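Long-range contact in lipase C (Serratia marcescens, PDB 5NEN), which probably serves as the membrane fusion protein of a type I secretion system that exports lipase across the cell envelope: residues A[85-96]-A[251-262]. Numbering follows the deposited sequence.
Sequences LRDQYYTTLATE and TQMDASEFRNKL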
ATOM      1  N   LEU A  85      -3.459  -1.842  27.512  1.00 57.68           N
ATOM      2  CA  LEU A  85      -4.414  -2.492  26.626  1.00 54.63           C
ATOM      3  C   LEU A  85      -5.321  -1.412  25.950  1.00 68.88           C
ATOM      4  O   LEU A  85      -5.606  -1.489  24.750  1.00 50.47           O
ATOM      5  CB  LEU A  85      -5.274  -3.492  27.392  1.00 43.88           C
ATOM      6  CG  LEU A  85      -4.538  -4.707  27.959  1.00 62.18           C
ATOM      7  CD1 LEU A  85      -5.491  -5.686  28.625  1.00 78.06           C
ATOM      8  CD2 LEU A  85      -3.767  -5.406  26.914  1.00 62.97           C
ATOM      9  N   ARG A  86      -5.742  -0.385  26.688  1.00 53.12           N
ATOM     10  CA  ARG A  86      -6.598   0.610  26.071  1.00 51.47           C
ATOM     11  C   ARG A  86      -5.845   1.251  24.967  1.00 63.44           C
ATOM     12  O   ARG A  86      -6.398   1.565  23.919  1.00 76.64           O
ATOM     13  CB  ARG A  86      -7.094   1.667  27.028  1.00 43.58           C
ATOM     14  CG  ARG A  86      -8.487   1.379  27.564  1.00 54.97           C
ATOM     15  CD  ARG A  86      -8.872   2.416  28.600  1.00 82.30           C
ATOM     16  NE  ARG A  86     -10.233   2.232  29.077  1.00 96.81           N
ATOM     17  CZ  ARG A  86     -10.966   3.204  29.607  1.00 99.23           C
ATOM     18  NH1 ARG A  86     -10.454   4.423  29.720  1.00104.69           N
ATOM     19  NH2 ARG A  86     -12.206   2.957  30.019  1.00 91.22           N
ATOM     20  N   ASP A  87      -4.565   1.435  25.189  1.00 58.15           N
ATOM     21  CA  ASP A  87      -3.791   2.042  24.150  1.00 65.10           C
ATOM     22  C   ASP A  87      -3.772   1.163  22.917  1.00 64.58           C
ATOM     23  O   ASP A  87      -4.202   1.592  21.842  1.00 78.81           O
ATOM     24  CB  ASP A  87      -2.376   2.292  24.623  1.00 69.87           C
ATOM     25  CG  ASP A  87      -1.539   2.868  23.547  1.00 70.98           C
ATOM     26  OD1 ASP A  87      -1.634   4.099  23.352  1.00 69.24           O
ATOM     27  OD2 ASP A  87      -0.838   2.078  22.871  1.00 69.88           O
ATOM     28  N   GLN A  88      -3.370  -0.090  23.084  1.00 50.56           N
ATOM     29  CA  GLN A  88      -3.253  -0.979  21.936  1.00 68.91           C
ATOM     30  C   GLN A  88      -4.587  -1.077  21.196  1.00 72.11           C
ATOM     31  O   GLN A  88      -4.673  -0.938  19.950  1.00 62.47           O
ATOM     32  CB  GLN A  88      -2.752  -2.324  22.411  1.00 64.90           C
ATOM     33  CG  GLN A  88      -1.553  -2.078  23.280  1.00 81.12           C
ATOM     34  CD  GLN A  88      -0.884  -3.330  23.765  1.00 89.39           C
ATOM     35  OE1 GLN A  88      -0.483  -4.177  22.968  1.00 69.58           O
ATOM     36  NE2 GLN A  88      -0.741  -3.450  25.091  1.00 90.88           N
ATOM     37  N   TYR A  89      -5.633  -1.227  21.994  1.00 63.33           N
ATOM     38  CA  TYR A  89      -6.985  -1.286  21.483  1.00 65.05           C
ATOM     39  C   TYR A  89      -7.261  -0.066  20.621  1.00 75.23           C
ATOM     40  O   TYR A  89      -7.725  -0.180  19.480  1.00 71.69           O
ATOM     41  CB  TYR A  89      -7.974  -1.346  22.633  1.00 57.56           C
ATOM     42  CG  TYR A  89      -9.398  -1.554  22.200  1.00 63.65           C
ATOM     43  CD1 TYR A  89      -9.720  -2.487  21.219  1.00 84.69           C
ATOM     44  CD2 TYR A  89     -10.430  -0.845  22.788  1.00 56.89           C
ATOM     45  CE1 TYR A  89     -11.041  -2.692  20.823  1.00 81.60           C
ATOM     46  CE2 TYR A  89     -11.745  -1.031  22.400  1.00 58.87           C
ATOM     47  CZ  TYR A  89     -12.047  -1.953  21.420  1.00 71.02           C
ATOM     48  OH  TYR A  89     -13.355  -2.129  21.045  1.00 66.21           O
ATOM     49  N   TYR A  90      -6.927   1.100  21.158  1.00 69.40           N
ATOM     50  CA  TYR A  90      -7.176   2.339  20.451  1.00 67.83           C
ATOM     51  C   TYR A  90      -6.423   2.334  19.128  1.00 61.93           C
ATOM     52  O   TYR A  90      -6.915   2.892  18.112  1.00 62.27           O
ATOM     53  CB  TYR A  90      -6.787   3.539  21.313  1.00 58.18           C
ATOM     54  CG  TYR A  90      -7.710   3.756  22.499  1.00 65.33           C
ATOM     55  CD1 TYR A  90      -9.022   3.319  22.475  1.00 69.62           C
ATOM     56  CD2 TYR A  90      -7.258   4.377  23.656  1.00 70.91           C
ATOM     57  CE1 TYR A  90      -9.864   3.518  23.561  1.00 80.34           C
ATOM     58  CE2 TYR A  90      -8.091   4.570  24.759  1.00 63.88           C
ATOM     59  CZ  TYR A  90      -9.391   4.147  24.708  1.00 76.88           C
ATOM     60  OH  TYR A  90     -10.223   4.351  25.800  1.00 79.27           O
ATOM     61  N   THR A  91      -5.254   1.688  19.109  1.00 45.28           N
ATOM     62  CA  THR A  91      -4.486   1.740  17.863  1.00 65.48           C
ATOM     63  C   THR A  91      -5.191   0.903  16.791  1.00 68.98           C
ATOM     64  O   THR A  91      -5.369   1.328  15.623  1.00 68.84           O
ATOM     65  CB  THR A  91      -3.029   1.274  18.024  1.00 66.06           C
ATOM     66  OG1 THR A  91      -2.410   1.964  19.115  1.00 78.39           O
ATOM     67  CG2 THR A  91      -2.273   1.609  16.783  1.00 38.28           C
ATOM     68  N   THR A  92      -5.636  -0.280  17.190  1.00 68.64           N
ATOM     69  CA  THR A  92      -6.334  -1.099  16.217  1.00 62.62           C
ATOM     70  C   THR A  92      -7.626  -0.408  15.785  1.00 65.98           C
ATOM     71  O   THR A  92      -7.952  -0.467  14.615  1.00 68.22           O
ATOM     72  CB  THR A  92      -6.638  -2.471  16.745  1.00 49.53           C
ATOM     73  OG1 THR A  92      -7.264  -2.320  18.012  1.00 77.98           O
ATOM     74  CG2 THR A  92      -5.346  -3.226  16.936  1.00 50.07           C
ATOM     75  N   LEU A  93      -8.336   0.264  16.696  1.00 54.10           N
ATOM     76  CA  LEU A  93      -9.566   0.968  16.298  1.00 60.88           C
ATOM     77  C   LEU A  93      -9.305   1.970  15.201  1.00 68.54           C
ATOM     78  O   LEU A  93     -10.071   2.053  14.236  1.00 85.79           O
ATOM     79  CB  LEU A  93     -10.224   1.689  17.474  1.00 54.28           C
ATOM     80  CG  LEU A  93     -10.921   0.711  18.399  1.00 51.96           C
ATOM     81  CD1 LEU A  93     -11.631   1.427  19.489  1.00 49.94           C
ATOM     82  CD2 LEU A  93     -11.916  -0.031  17.555  1.00 48.46           C
ATOM     83  N   ALA A  94      -8.221   2.718  15.336  1.00 61.64           N
ATOM     84  CA  ALA A  94      -7.892   3.660  14.285  1.00 70.36           C
ATOM     85  C   ALA A  94      -7.709   2.896  12.985  1.00 79.56           C
ATOM     86  O   ALA A  94      -8.401   3.144  11.972  1.00 89.25           O
ATOM     87  CB  ALA A  94      -6.625   4.431  14.634  1.00 74.31           C
ATOM     88  N   THR A  95      -6.839   1.897  13.042  1.00 70.24           N
ATOM     89  CA  THR A  95      -6.540   1.126  11.849  1.00 63.65           C
ATOM     90  C   THR A  95      -7.746   0.513  11.167  1.00 73.96           C
ATOM     91  O   THR A  95      -7.874   0.526   9.948  1.00 83.85           O
ATOM     92  CB  THR A  95      -5.573   0.046  12.211  1.00 59.28           C
ATOM     93  OG1 THR A  95      -4.311   0.683  12.443  1.00 67.60           O
ATOM     94  CG2 THR A  95      -5.436  -0.996  11.081  1.00 48.91           C
ATOM     95  N   GLU A  96      -8.651   0.026  11.986  1.00 71.14           N
ATOM     96  CA  GLU A  96      -9.852  -0.632  11.544  1.00 62.66           C
ATOM     97  C   GLU A  96     -10.779   0.369  10.854  1.00 62.72           C
ATOM     98  O   GLU A  96     -11.449   0.036   9.874  1.00 66.26           O
ATOM     99  CB  GLU A  96     -10.528  -1.271  12.742  1.00 51.85           C
ATOM    100  CG  GLU A  96     -11.554  -2.256  12.389  1.00 49.67           C
ATOM    101  CD  GLU A  96     -12.178  -2.862  13.613  1.00 51.54           C
ATOM    102  OE1 GLU A  96     -12.856  -2.133  14.374  1.00 51.84           O
ATOM    103  OE2 GLU A  96     -11.934  -4.060  13.848  1.00 65.76           O
ATOM    104  N   THR A 251      -6.857  -7.225  11.699  1.00 41.72           N
ATOM    105  CA  THR A 251      -7.229  -6.224  12.659  1.00 43.41           C
ATOM    106  C   THR A 251      -8.399  -6.683  13.511  1.00 59.31           C
ATOM    107  O   THR A 251      -8.390  -6.460  14.697  1.00 72.11           O
ATOM    108  CB  THR A 251      -7.539  -4.933  11.955  1.00 54.01           C
ATOM    109  OG1 THR A 251      -6.291  -4.302  11.627  1.00 66.97           O
ATOM    110  CG2 THR A 251      -8.347  -4.008  12.858  1.00 59.11           C
ATOM    111  N   GLN A 252      -9.379  -7.361  12.927  1.00 66.58           N
ATOM    112  CA  GLN A 252     -10.536  -7.780  13.696  1.00 53.33           C
ATOM    113  C   GLN A 252     -10.111  -8.779  14.733  1.00 61.19           C
ATOM    114  O   GLN A 252     -10.598  -8.753  15.871  1.00 62.76           O
ATOM    115  CB  GLN A 252     -11.623  -8.410  12.822  1.00 48.31           C
ATOM    116  CG  GLN A 252     -12.374  -7.437  11.962  1.00 72.50           C
ATOM    117  CD  GLN A 252     -13.791  -7.903  11.704  1.00 77.98           C
ATOM    118  OE1 GLN A 252     -14.535  -8.185  12.644  1.00 86.72           O
ATOM    119  NE2 GLN A 252     -14.180  -7.972  10.438  1.00 67.28           N
ATOM    120  N   MET A 253      -9.213  -9.674  14.325  1.00 54.65           N
ATOM    121  CA  MET A 253      -8.707 -10.670  15.251  1.00 61.93           C
ATOM    122  C   MET A 253      -8.061  -9.945  16.419  1.00 62.99           C
ATOM    123  O   MET A 253      -8.349 -10.233  17.579  1.00 63.61           O
ATOM    124  CB  MET A 253      -7.718 -11.602  14.558  1.00 64.84           C
ATOM    125  CG  MET A 253      -8.373 -12.827  13.905  1.00 76.18           C
ATOM    126  SD  MET A 253      -7.247 -13.834  12.892  1.00 76.09           S
ATOM    127  CE  MET A 253      -7.098 -12.790  11.431  1.00 78.23           C
ATOM    128  N   ASP A 254      -7.243  -8.950  16.100  1.00 49.69           N
ATOM    129  CA  ASP A 254      -6.547  -8.207  17.125  1.00 59.65           C
ATOM    130  C   ASP A 254      -7.506  -7.466  18.040  1.00 71.40           C
ATOM    131  O   ASP A 254      -7.379  -7.509  19.259  1.00 84.53           O
ATOM    132  CB  ASP A 254      -5.585  -7.242  16.453  1.00 64.65           C
ATOM    133  CG  ASP A 254      -4.536  -7.969  15.667  1.00 78.43           C
ATOM    134  OD1 ASP A 254      -4.517  -9.215  15.772  1.00 98.54           O
ATOM    135  OD2 ASP A 254      -3.766  -7.335  14.921  1.00 73.30           O
ATOM    136  N   ALA A 255      -8.493  -6.825  17.443  1.00 69.82           N
ATOM    137  CA  ALA A 255      -9.487  -6.083  18.188  1.00 70.66           C
ATOM    138  C   ALA A 255     -10.128  -7.045  19.154  1.00 68.62           C
ATOM    139  O   ALA A 255     -10.287  -6.766  20.328  1.00 64.01           O
ATOM    140  CB  ALA A 255     -10.535  -5.456  17.253  1.00 48.08           C
ATOM    141  N   SER A 256     -10.419  -8.228  18.664  1.00 59.53           N
ATOM    142  CA  SER A 256     -11.106  -9.165  19.505  1.00 58.28           C
ATOM    143  C   SER A 256     -10.196  -9.538  20.660  1.00 57.38           C
ATOM    144  O   SER A 256     -10.623  -9.586  21.823  1.00 68.39           O
ATOM    145  CB  SER A 256     -11.520 -10.383  18.704  1.00 48.20           C
ATOM    146  OG  SER A 256     -11.795 -11.441  19.579  1.00 64.89           O
ATOM    147  N   GLU A 257      -8.921  -9.719  20.340  1.00 49.99           N
ATOM    148  CA  GLU A 257      -7.969 -10.179  21.322  1.00 56.19           C
ATOM    149  C   GLU A 257      -7.845  -9.143  22.437  1.00 65.34           C
ATOM    150  O   GLU A 257      -7.874  -9.491  23.631  1.00 61.29           O
ATOM    151  CB  GLU A 257      -6.616 -10.438  20.646  1.00 51.79           C
ATOM    152  CG  GLU A 257      -5.389 -10.304  21.566  1.00 70.00           C
ATOM    153  CD  GLU A 257      -4.066 -10.598  20.843  1.00 76.52           C
ATOM    154  OE1 GLU A 257      -4.042 -11.534  20.017  1.00 84.12           O
ATOM    155  OE2 GLU A 257      -3.056  -9.891  21.093  1.00 70.59           O
ATOM    156  N   PHE A 258      -7.817  -7.871  22.043  1.00 56.36           N
ATOM    157  CA  PHE A 258      -7.697  -6.781  23.005  1.00 63.97           C
ATOM    158  C   PHE A 258      -8.961  -6.587  23.786  1.00 61.98           C
ATOM    159  O   PHE A 258      -8.910  -6.377  24.982  1.00 55.10           O
ATOM    160  CB  PHE A 258      -7.303  -5.482  22.306  1.00 53.77           C
ATOM    161  CG  PHE A 258      -5.876  -5.469  21.846  1.00 60.28           C
ATOM    162  CD1 PHE A 258      -4.898  -6.107  22.580  1.00 73.31           C
ATOM    163  CD2 PHE A 258      -5.534  -4.907  20.630  1.00 59.31           C
ATOM    164  CE1 PHE A 258      -3.592  -6.122  22.148  1.00 80.88           C
ATOM    165  CE2 PHE A 258      -4.241  -4.923  20.190  1.00 64.80           C
ATOM    166  CZ  PHE A 258      -3.261  -5.532  20.946  1.00 74.67           C
ATOM    167  N   ARG A 259     -10.090  -6.674  23.096  1.00 66.59           N
ATOM    168  CA  ARG A 259     -11.393  -6.459  23.702  1.00 63.34           C
ATOM    169  C   ARG A 259     -11.553  -7.417  24.851  1.00 57.54           C
ATOM    170  O   ARG A 259     -11.776  -7.020  25.996  1.00 58.77           O
ATOM    171  CB  ARG A 259     -12.521  -6.683  22.688  1.00 65.32           C
ATOM    172  CG  ARG A 259     -13.290  -5.435  22.331  1.00 64.55           C
ATOM    173  CD  ARG A 259     -14.551  -5.733  21.503  1.00 68.64           C
ATOM    174  NE  ARG A 259     -14.287  -6.025  20.096  1.00 63.56           N
ATOM    175  CZ  ARG A 259     -14.189  -7.256  19.620  1.00 79.54           C
ATOM    176  NH1 ARG A 259     -14.353  -8.287  20.441  1.00 77.22           N
ATOM    177  NH2 ARG A 259     -13.949  -7.461  18.332  1.00 99.94           N
ATOM    178  N   ASN A 260     -11.396  -8.693  24.549  1.00 55.16           N
ATOM    179  CA  ASN A 260     -11.599  -9.688  25.584  1.00 76.77           C
ATOM    180  C   ASN A 260     -10.528  -9.554  26.689  1.00 75.51           C
ATOM    181  O   ASN A 260     -10.841  -9.650  27.893  1.00 68.45           O
ATOM    182  CB  ASN A 260     -11.719 -11.062  24.915  1.00 89.94           C
ATOM    183  CG  ASN A 260     -12.976 -11.132  23.981  1.00103.26           C
ATOM    184  OD1 ASN A 260     -14.066 -10.760  24.422  1.00111.47           O
ATOM    185  ND2 ASN A 260     -12.815 -11.543  22.706  1.00 46.98           N
ATOM    186  N   LYS A 261      -9.290  -9.255  26.296  1.00 74.91           N
ATOM    187  CA  LYS A 261      -8.247  -9.022  27.292  1.00 63.35           C
ATOM    188  C   LYS A 261      -8.564  -7.877  28.248  1.00 76.17           C
ATOM    189  O   LYS A 261      -8.320  -7.957  29.462  1.00 84.85           O
ATOM    190  CB  LYS A 261      -6.934  -8.721  26.599  1.00 64.33           C
ATOM    191  CG  LYS A 261      -6.176  -9.937  26.114  1.00 77.05           C
ATOM    192  CD  LYS A 261      -4.710  -9.561  25.916  1.00 66.04           C
ATOM    193  CE  LYS A 261      -4.002 -10.486  24.947  1.00 57.90           C
ATOM    194  NZ  LYS A 261      -2.704  -9.899  24.499  1.00 63.88           N
ATOM    195  N   LEU A 262      -9.094  -6.808  27.676  1.00 63.85           N
ATOM    196  CA  LEU A 262      -9.436  -5.593  28.400  1.00 63.63           C
ATOM    197  C   LEU A 262     -10.599  -5.874  29.338  1.00 60.77           C
ATOM    198  O   LEU A 262     -10.686  -5.364  30.433  1.00 73.83           O
ATOM    199  CB  LEU A 262      -9.766  -4.476  27.413  1.00 58.81           C
ATOM    200  CG  LEU A 262      -9.447  -3.025  27.780  1.00 66.77           C
ATOM    201  CD1 LEU A 262      -9.697  -2.103  26.573  1.00 72.56           C
ATOM    202  CD2 LEU A 262     -10.221  -2.540  28.993  1.00 66.68           C
TER
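Phe258 lays one face of its ring against the root of the Gln88 side chain, a CH-pi contact in which Gln88 CB lies 3.8 Å from the ring centroid, 21° off the normal and shifted toward the rim. The methyl of Thr92 meets the same ring at its edge, with CG2 3.8 Å from Phe258 CE2. The rotamer of Thr92 puts OG1 between the backbone N and the carbonyl carbon, where it hydrogen-bonds to Tyr89 O at 2.6 Å, on a carbonyl that also receives the helical N-H of Leu93, and leaves CG2 anti to the carbonyl carbon, against Phe258.

From the other helix, Tyr89 is a knob that fits into the hole formed by Ala255, Phe258, Arg259 and Leu262. Its ring swings out with CG anti to the backbone N, and the hydroxyl end comes up beside the Arg259 chain, Tyr89 OH 3.5 Å from Arg259 CG and at the edge of the guanidinium, whose plane stands 88° from the ring.

Toward one end, Leu85 CD1 rests 3.7 Å from Lys261 O, and Leu262 reaches across to the CG of Arg86. Toward the other, Thr251 CG2 packs 3.5 Å from Glu96 CB, while its OG1 faces the methyl of Thr95. No hydrogen bond crosses the interface; the axes of the two segments come within 9.4 Å and their directions differ by 153°, so they run roughly antiparallel, joined by side-chain packing.

The pair belongs to the AprE-like long helical hairpin, where helix 76-103 runs beside the later part of helix 195-270. Helix 122-190 packs against Thr91 and Ala94, and Asp87 forms a salt bridge to its Arg123; helix 113-117 touches Tyr90 and Leu93, while Leu163 and Arg218 of the second subunit pack on Gln88 and Phe258, respectively.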